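Local coordinates for beta-lactamase (Klebsiella pneumoniae, PDB 6HUH), which probably hydrolyses beta-lactam antibiotics to substituted beta-amino acids, as a class D beta-lactamase associated with antibiotic resistance, at residues A[75-78]-A[79-83]; A[94-97]-A[98-102]; A[115-118]-A[119-123]; A[143-147]-A[148-152]. All coordinates share one frame; numbering follows the deposited sequence.

Contact 1: residues A[75-78]-A[79-83]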
loop_
_atom_site.group_PDB
_atom_site.type_symbol
_atom_site.label_atom_id
_atom_site.label_comp_id
_atom_site.label_asym_id
_atom_site.label_seq_id
_atom_site.Cartn_x
_atom_site.Cartn_y
_atom_site.Cartn_z
ATOM N N LEU A 75 11.107 7.942 -4.552
ATOM C CA LEU A 75 11.528 9.119 -5.318
ATOM C C LEU A 75 10.618 10.349 -5.105
ATOM O O LEU A 75 9.397 10.210 -5.151
ATOM C CB LEU A 75 11.691 8.802 -6.818
ATOM C CG LEU A 75 12.589 7.604 -7.227
ATOM C CD1 LEU A 75 12.591 7.428 -8.731
ATOM C CD2 LEU A 75 14.032 7.751 -6.724
ATOM N N PRO A 76 11.176 11.560 -4.860
ATOM C CA PRO A 76 10.310 12.733 -4.665
ATOM C C PRO A 76 9.779 13.352 -5.962
ATOM O O PRO A 76 10.433 13.291 -7.007
ATOM C CB PRO A 76 11.231 13.714 -3.950
ATOM C CG PRO A 76 12.587 13.405 -4.481
ATOM C CD PRO A 76 12.608 11.920 -4.720
ATOM N N PHE A 77 8.614 14.009 -5.873
ATOM C CA PHE A 77 8.007 14.749 -6.981
ATOM C C PHE A 77 8.832 16.032 -7.196
ATOM O O PHE A 77 9.228 16.671 -6.224
ATOM C CB PHE A 77 6.553 15.104 -6.624
ATOM C CG PHE A 77 5.846 15.984 -7.630
ATOM C CD1 PHE A 77 5.244 15.435 -8.762
ATOM C CD2 PHE A 77 5.737 17.358 -7.425
ATOM C CE1 PHE A 77 4.565 16.246 -9.676
ATOM C CE2 PHE A 77 5.073 18.168 -8.353
ATOM C CZ PHE A 77 4.493 17.607 -9.470
ATOM N N LYS A 78 9.075 16.417 -8.449
ATOM C CA LYS A 78 9.840 17.638 -8.749
ATOM C C LYS A 78 9.014 18.587 -9.624
ATOM O O LYS A 78 8.192 18.111 -10.400
ATOM C CB LYS A 78 11.150 17.295 -9.483
ATOM C CG LYS A 78 12.179 16.492 -8.688
ATOM C CD LYS A 78 13.356 16.128 -9.593
ATOM C CE LYS A 78 14.191 14.984 -9.079
ATOM N NZ LYS A 78 15.054 14.434 -10.157
ATOM N N ALA A 79 9.263 19.919 -9.530
ATOM C CA ALA A 79 8.590 20.944 -10.351
ATOM C C ALA A 79 8.959 20.700 -11.809
ATOM O O ALA A 79 10.136 20.621 -12.154
ATOM C CB ALA A 79 9.017 22.344 -9.927
ATOM N N GLY A 80 7.944 20.496 -12.629
ATOM C CA GLY A 80 8.108 20.167 -14.037
ATOM C C GLY A 80 7.655 18.753 -14.361
ATOM O O GLY A 80 7.668 18.353 -15.533
ATOM N N ASP A 81 7.258 17.975 -13.324
ATOM C CA ASP A 81 6.750 16.619 -13.526
ATOM C C ASP A 81 5.245 16.689 -13.734
ATOM O O ASP A 81 4.592 17.518 -13.085
ATOM C CB ASP A 81 7.068 15.680 -12.347
ATOM C CG ASP A 81 8.506 15.224 -12.241
ATOM O OD1 ASP A 81 9.202 15.198 -13.277
ATOM O OD2 ASP A 81 8.930 14.865 -11.124
ATOM N N PRO A 82 4.678 15.835 -14.627
ATOM C CA PRO A 82 3.215 15.851 -14.839
ATOM C C PRO A 82 2.443 15.672 -13.532
ATOM O O PRO A 82 2.763 14.788 -12.733
ATOM C CB PRO A 82 2.983 14.687 -15.810
ATOM C CG PRO A 82 4.241 13.878 -15.756
ATOM C CD PRO A 82 5.333 14.822 -15.475
ATOM N N ASP A 83 1.483 16.573 -13.285
ATOM C CA ASP A 83 0.667 16.599 -12.072
ATOM C C ASP A 83 -0.828 16.605 -12.408
ATOM O O ASP A 83 -1.588 17.424 -11.881
ATOM C CB ASP A 83 1.074 17.795 -11.166
ATOM C CG ASP A 83 1.257 19.153 -11.850
ATOM O OD1 ASP A 83 0.662 19.366 -12.933
ATOM O OD2 ASP A 83 1.965 20.017 -11.277
#

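Contact 2: residues A[94-97]-A[98-102]. With SO4 (sulfate ion), chain C.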
loop_
_atom_site.group_PDB
_atom_site.type_symbol
_atom_site.label_atom_id
_atom_site.label_comp_id
_atom_site.label_asym_id
_atom_site.label_seq_id
_atom_site.Cartn_x
_atom_site.Cartn_y
_atom_site.Cartn_z
ATOM N N PRO A 94 7.574 2.040 -5.341
ATOM C CA PRO A 94 7.045 1.172 -6.416
ATOM C C PRO A 94 5.619 0.652 -6.174
ATOM O O PRO A 94 4.919 0.329 -7.123
ATOM C CB PRO A 94 8.078 0.042 -6.490
ATOM C CG PRO A 94 9.313 0.619 -5.899
ATOM C CD PRO A 94 8.823 1.472 -4.785
ATOM N N SER A 95 5.190 0.599 -4.899
ATOM C CA SER A 95 3.862 0.155 -4.448
ATOM C C SER A 95 2.798 1.220 -4.764
ATOM O O SER A 95 1.697 0.896 -5.217
ATOM C CB SER A 95 3.896 -0.149 -2.948
ATOM O OG SER A 95 2.668 -0.686 -2.486
ATOM N N ARG A 96 3.150 2.483 -4.508
ATOM C CA ARG A 96 2.346 3.680 -4.738
ATOM C C ARG A 96 2.311 4.012 -6.248
ATOM O O ARG A 96 1.339 4.595 -6.719
ATOM C CB ARG A 96 2.926 4.845 -3.908
ATOM C CG ARG A 96 2.101 6.111 -3.957
ATOM C CD ARG A 96 2.617 7.156 -3.002
ATOM N NE ARG A 96 1.996 8.460 -3.254
ATOM C CZ ARG A 96 0.892 8.894 -2.655
ATOM N NH1 ARG A 96 0.263 8.129 -1.771
ATOM N NH2 ARG A 96 0.408 10.096 -2.934
ATOM N N TRP A 97 3.380 3.636 -6.988
ATOM C CA TRP A 97 3.559 3.807 -8.443
ATOM C C TRP A 97 2.485 3.050 -9.182
ATOM O O TRP A 97 1.774 3.621 -9.999
ATOM C CB TRP A 97 4.926 3.233 -8.819
ATOM C CG TRP A 97 5.260 3.167 -10.273
ATOM C CD1 TRP A 97 5.108 4.163 -11.191
ATOM C CD2 TRP A 97 6.023 2.137 -10.920
ATOM N NE1 TRP A 97 5.646 3.780 -12.396
ATOM C CE2 TRP A 97 6.215 2.539 -12.258
ATOM C CE3 TRP A 97 6.501 0.878 -10.516
ATOM C CZ2 TRP A 97 6.890 1.739 -13.189
ATOM C CZ3 TRP A 97 7.160 0.085 -11.434
ATOM C CH2 TRP A 97 7.361 0.518 -12.751
ATOM N N MET A 98 2.352 1.758 -8.854
ATOM C CA MET A 98 1.374 0.844 -9.429
ATOM C C MET A 98 -0.049 1.278 -9.110
ATOM O O MET A 98 -0.887 1.345 -10.020
ATOM C CB MET A 98 1.633 -0.596 -8.947
ATOM C CG MET A 98 2.869 -1.208 -9.538
ATOM S SD MET A 98 2.850 -1.196 -11.351
ATOM C CE MET A 98 3.952 -2.496 -11.676
ATOM N N THR A 99 -0.293 1.622 -7.824
ATOM C CA THR A 99 -1.583 2.030 -7.270
ATOM C C THR A 99 -2.167 3.274 -7.992
ATOM O O THR A 99 -3.181 3.131 -8.681
ATOM C CB THR A 99 -1.479 2.176 -5.735
ATOM O OG1 THR A 99 -1.026 0.929 -5.188
ATOM C CG2 THR A 99 -2.802 2.533 -5.083
ATOM N N TYR A 100 -1.522 4.449 -7.881
ATOM C CA TYR A 100 -2.015 5.701 -8.472
ATOM C C TYR A 100 -1.482 5.969 -9.916
ATOM O O TYR A 100 -1.630 7.094 -10.418
ATOM C CB TYR A 100 -1.759 6.887 -7.516
ATOM C CG TYR A 100 -2.143 6.544 -6.094
ATOM C CD1 TYR A 100 -3.465 6.633 -5.667
ATOM C CD2 TYR A 100 -1.205 6.040 -5.204
ATOM C CE1 TYR A 100 -3.834 6.247 -4.381
ATOM C CE2 TYR A 100 -1.562 5.653 -3.917
ATOM C CZ TYR A 100 -2.878 5.746 -3.513
ATOM O OH TYR A 100 -3.207 5.335 -2.246
ATOM N N SER A 101 -0.926 4.918 -10.601
ATOM C CA SER A 101 -0.402 4.999 -11.978
ATOM C C SER A 101 0.404 6.291 -12.197
ATOM O O SER A 101 0.067 7.123 -13.047
ATOM C CB SER A 101 -1.522 4.870 -13.010
ATOM O OG SER A 101 -2.035 3.551 -13.100
ATOM N N VAL A 102 1.447 6.462 -11.375
ATOM C CA VAL A 102 2.332 7.624 -11.384
ATOM C C VAL A 102 3.248 7.537 -12.597
ATOM O O VAL A 102 4.187 6.732 -12.623
ATOM C CB VAL A 102 3.096 7.796 -10.052
ATOM C CG1 VAL A 102 3.582 9.226 -9.893
ATOM C CG2 VAL A 102 2.228 7.391 -8.863
HETATM S S SO4 C . -5.293 4.326 -14.581
HETATM O O1 SO4 C . -5.074 5.726 -14.204
HETATM O O2 SO4 C . -6.654 4.140 -15.089
HETATM O O3 SO4 C . -4.353 3.975 -15.631
HETATM O O4 SO4 C . -5.084 3.468 -13.416
HETATM O O HOH W 1 0.151 1.006 -1.965
#

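Contact 3: residues A[115-118]-A[119-123]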
loop_
_atom_site.group_PDB
_atom_site.type_symbol
_atom_site.label_atom_id
_atom_site.label_comp_id
_atom_site.label_asym_id
_atom_site.label_seq_id
_atom_site.Cartn_x
_atom_site.Cartn_y
_atom_site.Cartn_z
ATOM N N ALA A 115 17.550 4.508 -23.637
ATOM C CA ALA A 115 16.713 4.067 -24.751
ATOM C C ALA A 115 17.135 2.714 -25.326
ATOM O O ALA A 115 16.274 1.964 -25.779
ATOM C CB ALA A 115 16.687 5.129 -25.826
ATOM N N ALA A 116 18.454 2.395 -25.283
ATOM C CA ALA A 116 19.014 1.137 -25.788
ATOM C C ALA A 116 18.556 -0.078 -24.975
ATOM O O ALA A 116 18.093 -1.055 -25.574
ATOM C CB ALA A 116 20.527 1.211 -25.829
ATOM N N ARG A 117 18.662 -0.009 -23.615
ATOM C CA ARG A 117 18.237 -1.077 -22.694
ATOM C C ARG A 117 16.703 -1.232 -22.759
ATOM O O ARG A 117 16.204 -2.357 -22.813
ATOM C CB ARG A 117 18.688 -0.761 -21.258
ATOM C CG ARG A 117 19.490 -1.861 -20.564
ATOM C CD ARG A 117 20.161 -1.288 -19.315
ATOM N NE ARG A 117 20.469 -2.293 -18.289
ATOM C CZ ARG A 117 20.828 -1.998 -17.041
ATOM N NH1 ARG A 117 20.914 -0.733 -16.649
ATOM N NH2 ARG A 117 21.097 -2.965 -16.175
ATOM N N PHE A 118 15.967 -0.096 -22.795
ATOM C CA PHE A 118 14.509 -0.031 -22.882
ATOM C C PHE A 118 14.053 -0.857 -24.066
ATOM O O PHE A 118 13.303 -1.814 -23.888
ATOM C CB PHE A 118 14.060 1.443 -23.007
ATOM C CG PHE A 118 12.578 1.758 -23.005
ATOM C CD1 PHE A 118 11.696 1.026 -22.223
ATOM C CD2 PHE A 118 12.088 2.856 -23.695
ATOM C CE1 PHE A 118 10.343 1.348 -22.185
ATOM C CE2 PHE A 118 10.738 3.191 -23.642
ATOM C CZ PHE A 118 9.868 2.429 -22.900
ATOM N N GLN A 119 14.595 -0.551 -25.259
ATOM C CA GLN A 119 14.329 -1.274 -26.498
ATOM C C GLN A 119 14.739 -2.730 -26.374
ATOM O O GLN A 119 13.982 -3.562 -26.822
ATOM C CB GLN A 119 15.034 -0.601 -27.690
ATOM C CG GLN A 119 14.549 -1.042 -29.071
ATOM C CD GLN A 119 13.163 -0.531 -29.402
ATOM O OE1 GLN A 119 12.966 0.650 -29.704
ATOM N NE2 GLN A 119 12.173 -1.422 -29.383
ATOM N N GLN A 120 15.897 -3.057 -25.756
ATOM C CA GLN A 120 16.335 -4.455 -25.595
ATOM C C GLN A 120 15.301 -5.273 -24.822
ATOM O O GLN A 120 14.948 -6.385 -25.247
ATOM C CB GLN A 120 17.676 -4.529 -24.876
ATOM C CG GLN A 120 18.872 -4.201 -25.739
ATOM C CD GLN A 120 20.130 -4.033 -24.923
ATOM O OE1 GLN A 120 20.764 -2.967 -24.941
ATOM N NE2 GLN A 120 20.534 -5.093 -24.216
ATOM N N TYR A 121 14.793 -4.695 -23.698
ATOM C CA TYR A 121 13.777 -5.293 -22.843
ATOM C C TYR A 121 12.469 -5.455 -23.633
ATOM O O TYR A 121 11.980 -6.571 -23.709
ATOM C CB TYR A 121 13.552 -4.444 -21.589
ATOM C CG TYR A 121 14.529 -4.673 -20.452
ATOM C CD1 TYR A 121 14.424 -5.795 -19.632
ATOM C CD2 TYR A 121 15.456 -3.700 -20.098
ATOM C CE1 TYR A 121 15.286 -5.991 -18.553
ATOM C CE2 TYR A 121 16.319 -3.881 -19.014
ATOM C CZ TYR A 121 16.225 -5.029 -18.238
ATOM O OH TYR A 121 17.045 -5.231 -17.149
ATOM N N VAL A 122 11.949 -4.379 -24.284
ATOM C CA VAL A 122 10.697 -4.419 -25.085
ATOM C C VAL A 122 10.789 -5.479 -26.190
ATOM O O VAL A 122 9.817 -6.210 -26.388
ATOM C CB VAL A 122 10.232 -3.028 -25.607
ATOM C CG1 VAL A 122 9.026 -3.132 -26.528
ATOM C CG2 VAL A 122 9.902 -2.114 -24.441
ATOM N N ASP A 123 11.975 -5.635 -26.821
ATOM C CA ASP A 123 12.224 -6.663 -27.840
ATOM C C ASP A 123 12.220 -8.067 -27.204
ATOM O O ASP A 123 11.459 -8.921 -27.669
ATOM C CB ASP A 123 13.566 -6.438 -28.555
ATOM C CG ASP A 123 13.662 -5.232 -29.476
ATOM O OD1 ASP A 123 12.724 -4.398 -29.467
ATOM O OD2 ASP A 123 14.690 -5.110 -30.193
#

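Contact 4: residues A[143-147]-A[148-152]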
loop_
_atom_site.group_PDB
_atom_site.type_symbol
_atom_site.label_atom_id
_atom_site.label_comp_id
_atom_site.label_asym_id
_atom_site.label_seq_id
_atom_site.Cartn_x
_atom_site.Cartn_y
_atom_site.Cartn_z
ATOM N N THR A 143 10.191 8.463 -22.707
ATOM C CA THR A 143 9.296 8.761 -21.591
ATOM C C THR A 143 7.823 8.834 -21.983
ATOM O O THR A 143 6.973 8.958 -21.098
ATOM C CB THR A 143 9.759 10.050 -20.893
ATOM O OG1 THR A 143 9.609 11.155 -21.789
ATOM C CG2 THR A 143 11.199 9.968 -20.393
ATOM N N GLN A 144 7.513 8.744 -23.294
ATOM C CA GLN A 144 6.154 8.900 -23.810
ATOM C C GLN A 144 5.643 7.809 -24.746
ATOM O O GLN A 144 4.572 8.010 -25.313
ATOM C CB GLN A 144 6.051 10.264 -24.528
ATOM C CG GLN A 144 4.941 11.175 -24.022
ATOM C CD GLN A 144 5.287 11.860 -22.726
ATOM O OE1 GLN A 144 4.583 11.723 -21.714
ATOM N NE2 GLN A 144 6.377 12.633 -22.752
ATOM N N ALA A 145 6.371 6.681 -24.926
ATOM C CA ALA A 145 5.979 5.619 -25.867
ATOM C C ALA A 145 4.655 4.927 -25.555
ATOM O O ALA A 145 3.866 4.676 -26.472
ATOM C CB ALA A 145 7.083 4.587 -26.011
ATOM N N TRP A 146 4.415 4.614 -24.277
ATOM C CA TRP A 146 3.208 3.942 -23.794
ATOM C C TRP A 146 2.047 4.912 -23.563
ATOM O O TRP A 146 0.884 4.500 -23.597
ATOM C CB TRP A 146 3.519 3.125 -22.535
ATOM C CG TRP A 146 4.015 3.921 -21.350
ATOM C CD1 TRP A 146 3.322 4.194 -20.207
ATOM C CD2 TRP A 146 5.336 4.460 -21.156
ATOM N NE1 TRP A 146 4.107 4.905 -19.333
ATOM C CE2 TRP A 146 5.350 5.081 -19.888
ATOM C CE3 TRP A 146 6.511 4.489 -21.935
ATOM C CZ2 TRP A 146 6.474 5.754 -19.402
ATOM C CZ3 TRP A 146 7.627 5.149 -21.441
ATOM C CH2 TRP A 146 7.603 5.767 -20.189
ATOM N N LEU A 147 2.367 6.207 -23.391
ATOM C CA LEU A 147 1.412 7.294 -23.167
ATOM C C LEU A 147 0.593 7.704 -24.424
ATOM O O LEU A 147 0.697 8.846 -24.898
ATOM C CB LEU A 147 2.141 8.498 -22.560
ATOM C CG LEU A 147 2.285 8.473 -21.064
ATOM C CD1 LEU A 147 3.673 8.056 -20.661
ATOM C CD2 LEU A 147 1.970 9.832 -20.500
ATOM N N SER A 148 -0.255 6.768 -24.922
ATOM C CA SER A 148 -1.143 6.913 -26.089
ATOM C C SER A 148 -0.410 7.441 -27.358
ATOM O O SER A 148 -0.802 8.469 -27.929
ATOM C CB SER A 148 -2.372 7.757 -25.740
ATOM O OG SER A 148 -3.210 7.119 -24.790
ATOM N N SER A 149 0.665 6.729 -27.786
ATOM C CA SER A 149 1.450 7.130 -28.954
ATOM C C SER A 149 1.882 5.928 -29.841
ATOM O O SER A 149 1.012 5.196 -30.319
ATOM C CB SER A 149 2.634 8.004 -28.530
ATOM O OG SER A 149 3.573 7.289 -27.748
ATOM N N SER A 150 3.212 5.744 -30.055
ATOM C CA SER A 150 3.831 4.715 -30.885
ATOM C C SER A 150 3.494 3.298 -30.484
ATOM O O SER A 150 3.017 2.543 -31.321
ATOM C CB SER A 150 5.342 4.902 -30.934
ATOM O OG SER A 150 5.915 4.748 -29.647
ATOM N N LEU A 151 3.748 2.934 -29.216
ATOM C CA LEU A 151 3.495 1.597 -28.680
ATOM C C LEU A 151 2.001 1.249 -28.652
ATOM O O LEU A 151 1.154 2.117 -28.392
ATOM C CB LEU A 151 4.168 1.416 -27.301
ATOM C CG LEU A 151 4.319 -0.017 -26.743
ATOM C CD1 LEU A 151 5.188 -0.911 -27.646
ATOM C CD2 LEU A 151 4.918 0.015 -25.377
ATOM N N ALA A 152 1.694 -0.023 -28.994
ATOM C CA ALA A 152 0.352 -0.599 -29.052
ATOM C C ALA A 152 0.406 -2.119 -28.848
ATOM O O ALA A 152 1.260 -2.809 -29.410
ATOM C CB ALA A 152 -0.305 -0.264 -30.390
HETATM O O HOH W 2 0.929 4.259 -26.511
#

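Contact 1: residues A[75-78]-A[79-83]
K78 and D81 close a type II beta turn in the surface loop between helices 56-64 and 94-99. D81 N donates to K78 O over 3.1 Å, and G80 occupies the third position with a positive phi of 112°, where a residue lacking CB escapes a collision with the preceding carbonyl oxygen. The aspartate then ties the turn a second time. With CG anti to the carbonyl carbon and beside the backbone N (chi1 -74°), its carboxylate swings back to the start of the turn, and OD2 accepts K78 N at 3.1 Å, the donor standing above the carboxylate plane. OD2 also forms a salt bridge with R108 of helix 103-113, whose guanidinium binds P76 O as well; this probably stabilises the charge. The K78 side chain runs out from the turn, extended beyond CG, as suits an exposed lysine. F77 turns the other way: its ring passes alongside D81 in the opposite sense, CE1 resting 3.7 Å from D81 CB, with the ring and carboxylate planes 74° apart. The far end of the ring reaches the next aspartate, F77 CZ lying 3.8 Å from D83 CB. At the ring edge, in its plane, P82 O sits 3.8 Å from F77 CE1.

Contact 2: residues A[94-97]-A[98-102]
W97 projects with CG anti to its backbone N (chi1 174°), while M98 bends back at chi2 (-56°), and the two side chains run side by side in the same direction. The bend carries M98 SD over one face of the indole, 4.6 Å from the centroid of the six-membered ring and displaced toward its rim, a Met-aromatic contact in which a flexible thioether fills buried space. R96, extended from CG to NE, instead meets Y100 obliquely: R96 CG lies 3.5 Å from Y100 CD2, which also stands over one face of the guanidinium, with the two planes 45° apart rather than stacked. In the dimer, Y100 packs on Y100 of the second subunit.

Helix 94-99 ends here and delivers S101, the first residue of the Ser-X-Val/Ile motif of class D beta-lactamases, close to the predicted nucleophile S51. Y100 N still bonds to R96 O at 3.1 Å, but the chain then turns at S101, and V102 N reaches back in the carbonyl plane to a lone pair of W97 O at 3.2 Å. S101 OG bonds to K197 NZ and donates to sulfate O4 at 3.1 Å; T198 and S246 also hold this ion, which probably came from the crystallisation liquor. V102 O lies at the indole edge, in its plane, beside W97 CD1, and W97 NE1 bonds to S106. On the outer side, T99 uses its hydroxyl to supplement a weak helical bond, OG1 donating to S95 O at 2.7 Å.

Contact 3: residues A[115-118]-A[119-123]
V122 N donates to F118 O over 2.9 Å in a nearly straight bond (173°), one rung of the alpha-helical ladder of helix 115-124. The next rung back, Y121 N to R117 O, is also 2.9 Å long, and Q119 and Q120 continue the i to i-4 pattern to A115 and A116. The helix is amphipathic. Its buried side carries F118 and V122, side by side and pointing the same way, with F118 CE1 4.2 Å from V122 CG2. The phenylalanine reaches M60 of helix 56-64 and W146, whereas the compact valine fits against Y127 and L132, so apolar groups of different size suit the two places. A116 and Q120 face outward, where a small methyl and a polar amide are equally at home. R117 and Y121 make a second pair one turn apart: the aliphatic part of the arginine runs alongside the phenol, R117 CG being 4.1 Å from Y121 CE2, while the tyrosine hydroxyl bonds to D63 of helix 56-64. Q119 is bent at chi2 (71°), which curls its amide toward the following turn. Its nitrogen bonds to R130 O beyond the helix and also reaches D123: Q119 NE2 donates over 3.0 Å to D123 OD1, on the syn side of the carboxylate and 26° out of its plane.

Contact 4: residues A[143-147]-A[148-152]
A145 O and S149 OG meet in the close-packed heart of this turn. The serine hydroxyl, placed between the backbone N and the carbonyl carbon (chi1 66°), lies 2.9 Å from A145 O and 2.7 Å from Q144 O; its single proton can serve either carbonyl. A145 O also accepts L151 N at 3.3 Å. A water links the same knot, accepting from S149 N at 2.8 Å and lying within hydrogen-bonding distance of A145 O and L151 O. Small residues suit so folded a backbone, and L151 adds apolar packing, its CD2 4.4 Å from W146 CB.

The partly exposed side is looser. L147 centres an inverse gamma turn, in which S148 N donates to W146 O at 2.9 Å with a strongly bent approach, 97° at the oxygen and above the carbonyl plane. L147 CD1 stands over one face of the W146 indole, near its rim.

The turn follows helix 141-144 and faces the active site: W146 NE1 bonds to the carboxylated lysine at position 54, the modified residue characteristic of class D enzymes. S148 OG binds Y202 N just past strand 192-201, S150 OG binds D131 O, and on helix 103-113 W146 touches S106 while L147 touches I103.

How the contacts relate
All four contacts send side chains to helix 103-113, but from different places in the fold. Contact 1 is a surface turn, held by backbone and carboxylate bonds and a salt bridge; contacts 2, 3 and 4 are partly buried. Contacts 2 and 4 approach the active site from separate elements, their nearest atoms about 7 Å apart: one presents a serine from a helix end, the other an indole from a turn fixed by serine and water. Contact 3, regular helix with an apolar inner side, lies away from the site yet touches contact 4 directly, F118 CZ packing 3.8 Å from W146 CZ3. Among the four, contact 2 alone also meets the second subunit.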